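DNA repair protein RAD14 (Saccharomyces cerevisiae, PDB 5A3D) recognises damaged, kinked DNA in nucleotide excision repair and is required for the incision step, its DNA-binding domain carrying a zinc finger. Local coordinates at residues Ile11-Pro15 and Val16-Val20. Residues are numbered along the deposited sequence; the frame is centred on the assembly and turned at random.
Sequences IEMDP and VLHDV
Met13 meets His18 where the chain enters the short helix 15-19: its CB lies 3.8 Å from His18 CB, and its CG rests near CD2 of the imidazole, the two side chains running obliquely to one another. Bends at chi2 and chi3 then carry the thioether away from the helix, on the side of Cys4 and Cys26, two of the four cysteines that hold the zinc ion. Asp14, next in line, is the N-cap. Its CG stands anti to the backbone N (chi1 -177°), which brings the carboxylate back over the first turn, and OD2 accepts from Leu17 N at 3.0 Å. The bond is nearly straight, 167° at the hydrogen, and reaches OD2 on its anti side, somewhat out of the carboxylate plane. This is a classical N-cap: the acidic side chain takes a first-turn amide that has no helical carbonyl before it to accept it, and its negative charge, next to the N-terminal end of the helix, is probably stabilised by the helix dipole. The turn belongs to the zinc finger of the DNA-binding domain, and the Leu17 side chain packs on Ser30 of helix 27-32, which carries the zinc ligand Cys29 and follows Cys26. OD2 also lies 3.5 Å from Leu17 CG, with Val16 CB near it too, and Lys27 of helix 27-32 touches the Asp14 side chain. Were an alanine here, the acceptor would be gone, and the Leu17 amide is likely to be left without its mate and the start of the helix less firmly fixed. The backbone O of Asp14 receives His18 N at 3.0 Å, the first i to i+4 bond of the helix. Pro15 continues the series, its O taking Asp19 N at 2.8 Å, while Asp19 OD1 accepts from His18 ND1 at 2.9 Å on its anti side, with OD1 almost exactly in the imidazole plane.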
ATOM      1  N   ILE B  11       7.401  -6.693  43.084  1.00 37.46           N
ATOM      2  CA  ILE B  11       8.055  -7.768  42.418  1.00 42.03           C
ATOM      3  C   ILE B  11       7.228  -8.448  41.334  1.00 42.17           C
ATOM      4  O   ILE B  11       7.793  -9.242  40.520  1.00 44.02           O
ATOM      5  CB  ILE B  11       8.386  -8.731  43.561  1.00 46.06           C
ATOM      6  CG1 ILE B  11       9.847  -8.845  43.698  1.00 49.55           C
ATOM      7  CG2 ILE B  11       7.531  -9.991  43.663  1.00 50.41           C
ATOM      8  CD1 ILE B  11      10.350  -7.634  44.372  1.00 49.64           C
ATOM      9  N   GLU B  12       5.904  -8.227  41.360  1.00 41.26           N
ATOM     10  CA  GLU B  12       5.021  -8.795  40.374  1.00 40.19           C
ATOM     11  C   GLU B  12       4.797  -7.751  39.261  1.00 38.02           C
ATOM     12  O   GLU B  12       4.220  -6.740  39.511  1.00 34.67           O
ATOM     13  CB  GLU B  12       3.709  -9.284  40.987  1.00 43.88           C
ATOM     14  CG  GLU B  12       3.888 -10.300  42.087  1.00 49.47           C
ATOM     15  CD  GLU B  12       4.529 -11.617  41.618  1.00 56.21           C
ATOM     16  OE1 GLU B  12       4.483 -11.894  40.382  1.00 59.64           O
ATOM     17  OE2 GLU B  12       5.082 -12.388  42.469  1.00 62.55           O
ATOM     18  N   MET B  13       5.286  -8.014  38.037  1.00 35.88           N
ATOM     19  CA  MET B  13       5.191  -6.993  36.961  1.00 34.36           C
ATOM     20  C   MET B  13       3.868  -7.146  36.245  1.00 32.04           C
ATOM     21  O   MET B  13       3.253  -8.214  36.250  1.00 33.11           O
ATOM     22  CB  MET B  13       6.347  -7.112  35.984  1.00 35.32           C
ATOM     23  CG  MET B  13       7.784  -7.051  36.534  1.00 37.63           C
ATOM     24  SD  MET B  13       8.020  -5.566  37.584  0.89 36.43           S
ATOM     25  CE  MET B  13       9.109  -6.264  38.791  1.00 40.99           C
ATOM     26  N   ASP B  14       3.440  -6.082  35.577  1.00 31.02           N
ATOM     27  CA  ASP B  14       2.269  -6.127  34.764  1.00 31.82           C
ATOM     28  C   ASP B  14       2.528  -7.093  33.606  1.00 32.70           C
ATOM     29  O   ASP B  14       3.580  -6.953  33.006  1.00 29.58           O
ATOM     30  CB  ASP B  14       2.002  -4.763  34.166  1.00 32.18           C
ATOM     31  CG  ASP B  14       0.772  -4.758  33.374  1.00 35.40           C
ATOM     32  OD1 ASP B  14      -0.293  -4.946  33.924  1.00 36.95           O
ATOM     33  OD2 ASP B  14       0.853  -4.682  32.136  1.00 36.10           O
ATOM     34  N   PRO B  15       1.649  -8.102  33.411  1.00 33.76           N
ATOM     35  CA  PRO B  15       1.965  -9.153  32.450  1.00 35.95           C
ATOM     36  C   PRO B  15       2.138  -8.577  31.041  1.00 35.26           C
ATOM     37  O   PRO B  15       3.078  -8.965  30.319  1.00 35.78           O
ATOM     38  CB  PRO B  15       0.778 -10.094  32.579  1.00 39.43           C
ATOM     39  CG  PRO B  15       0.448 -10.034  34.070  1.00 39.87           C
ATOM     40  CD  PRO B  15       0.583  -8.538  34.352  1.00 36.83           C
ATOM     41  N   VAL B  16       1.300  -7.612  30.654  1.00 33.50           N
ATOM     42  CA  VAL B  16       1.424  -7.038  29.331  1.00 32.51           C
ATOM     43  C   VAL B  16       2.689  -6.234  29.167  1.00 30.99           C
ATOM     44  O   VAL B  16       3.441  -6.402  28.174  1.00 30.32           O
ATOM     45  CB  VAL B  16       0.203  -6.274  28.894  1.00 33.89           C
ATOM     46  CG1 VAL B  16       0.466  -5.394  27.633  1.00 33.00           C
ATOM     47  CG2 VAL B  16      -0.900  -7.215  28.565  1.00 38.00           C
ATOM     48  N   LEU B  17       2.921  -5.323  30.098  1.00 29.92           N
ATOM     49  CA  LEU B  17       4.108  -4.453  30.026  1.00 29.31           C
ATOM     50  C   LEU B  17       5.389  -5.209  30.019  1.00 29.81           C
ATOM     51  O   LEU B  17       6.292  -4.930  29.202  1.00 30.68           O
ATOM     52  CB  LEU B  17       4.122  -3.367  31.055  1.00 29.79           C
ATOM     53  CG  LEU B  17       3.042  -2.354  30.746  1.00 32.20           C
ATOM     54  CD1 LEU B  17       2.832  -1.398  31.888  1.00 33.96           C
ATOM     55  CD2 LEU B  17       3.247  -1.484  29.527  1.00 33.50           C
ATOM     56  N   HIS B  18       5.419  -6.258  30.799  1.00 30.02           N
ATOM     57  CA  HIS B  18       6.586  -7.055  30.910  1.00 31.75           C
ATOM     58  C   HIS B  18       6.747  -7.993  29.712  1.00 33.63           C
ATOM     59  O   HIS B  18       7.790  -8.023  29.086  1.00 34.91           O
ATOM     60  CB  HIS B  18       6.464  -7.821  32.234  1.00 33.46           C
ATOM     61  CG  HIS B  18       7.590  -8.724  32.479  1.00 36.63           C
ATOM     62  ND1 HIS B  18       7.624 -10.000  31.987  1.00 42.12           N
ATOM     63  CD2 HIS B  18       8.804  -8.490  33.015  1.00 38.93           C
ATOM     64  CE1 HIS B  18       8.789 -10.547  32.282  1.00 44.90           C
ATOM     65  NE2 HIS B  18       9.498  -9.656  32.961  1.00 42.46           N
ATOM     66  N   ASP B  19       5.730  -8.783  29.404  1.00 34.09           N
ATOM     67  CA  ASP B  19       5.897  -9.861  28.425  1.00 37.05           C
ATOM     68  C   ASP B  19       5.946  -9.270  27.022  1.00 35.43           C
ATOM     69  O   ASP B  19       6.722  -9.778  26.149  1.00 37.63           O
ATOM     70  CB  ASP B  19       4.770 -10.904  28.470  1.00 41.07           C
ATOM     71  CG  ASP B  19       4.741 -11.756  29.726  1.00 44.94           C
ATOM     72  OD1 ASP B  19       5.666 -11.698  30.607  1.00 47.49           O
ATOM     73  OD2 ASP B  19       3.756 -12.568  29.774  1.00 49.65           O
ATOM     74  N   VAL B  20       5.111  -8.250  26.749  1.00 32.91           N
ATOM     75  CA  VAL B  20       4.976  -7.717  25.357  1.00 32.97           C
ATOM     76  C   VAL B  20       5.909  -6.562  25.142  1.00 32.48           C
ATOM     77  O   VAL B  20       6.582  -6.516  24.154  1.00 32.76           O
ATOM     78  CB  VAL B  20       3.555  -7.210  25.044  1.00 32.99           C
ATOM     79  CG1 VAL B  20       3.475  -6.526  23.656  1.00 34.36           C
ATOM     80  CG2 VAL B  20       2.581  -8.415  25.130  1.00 35.05           C
TER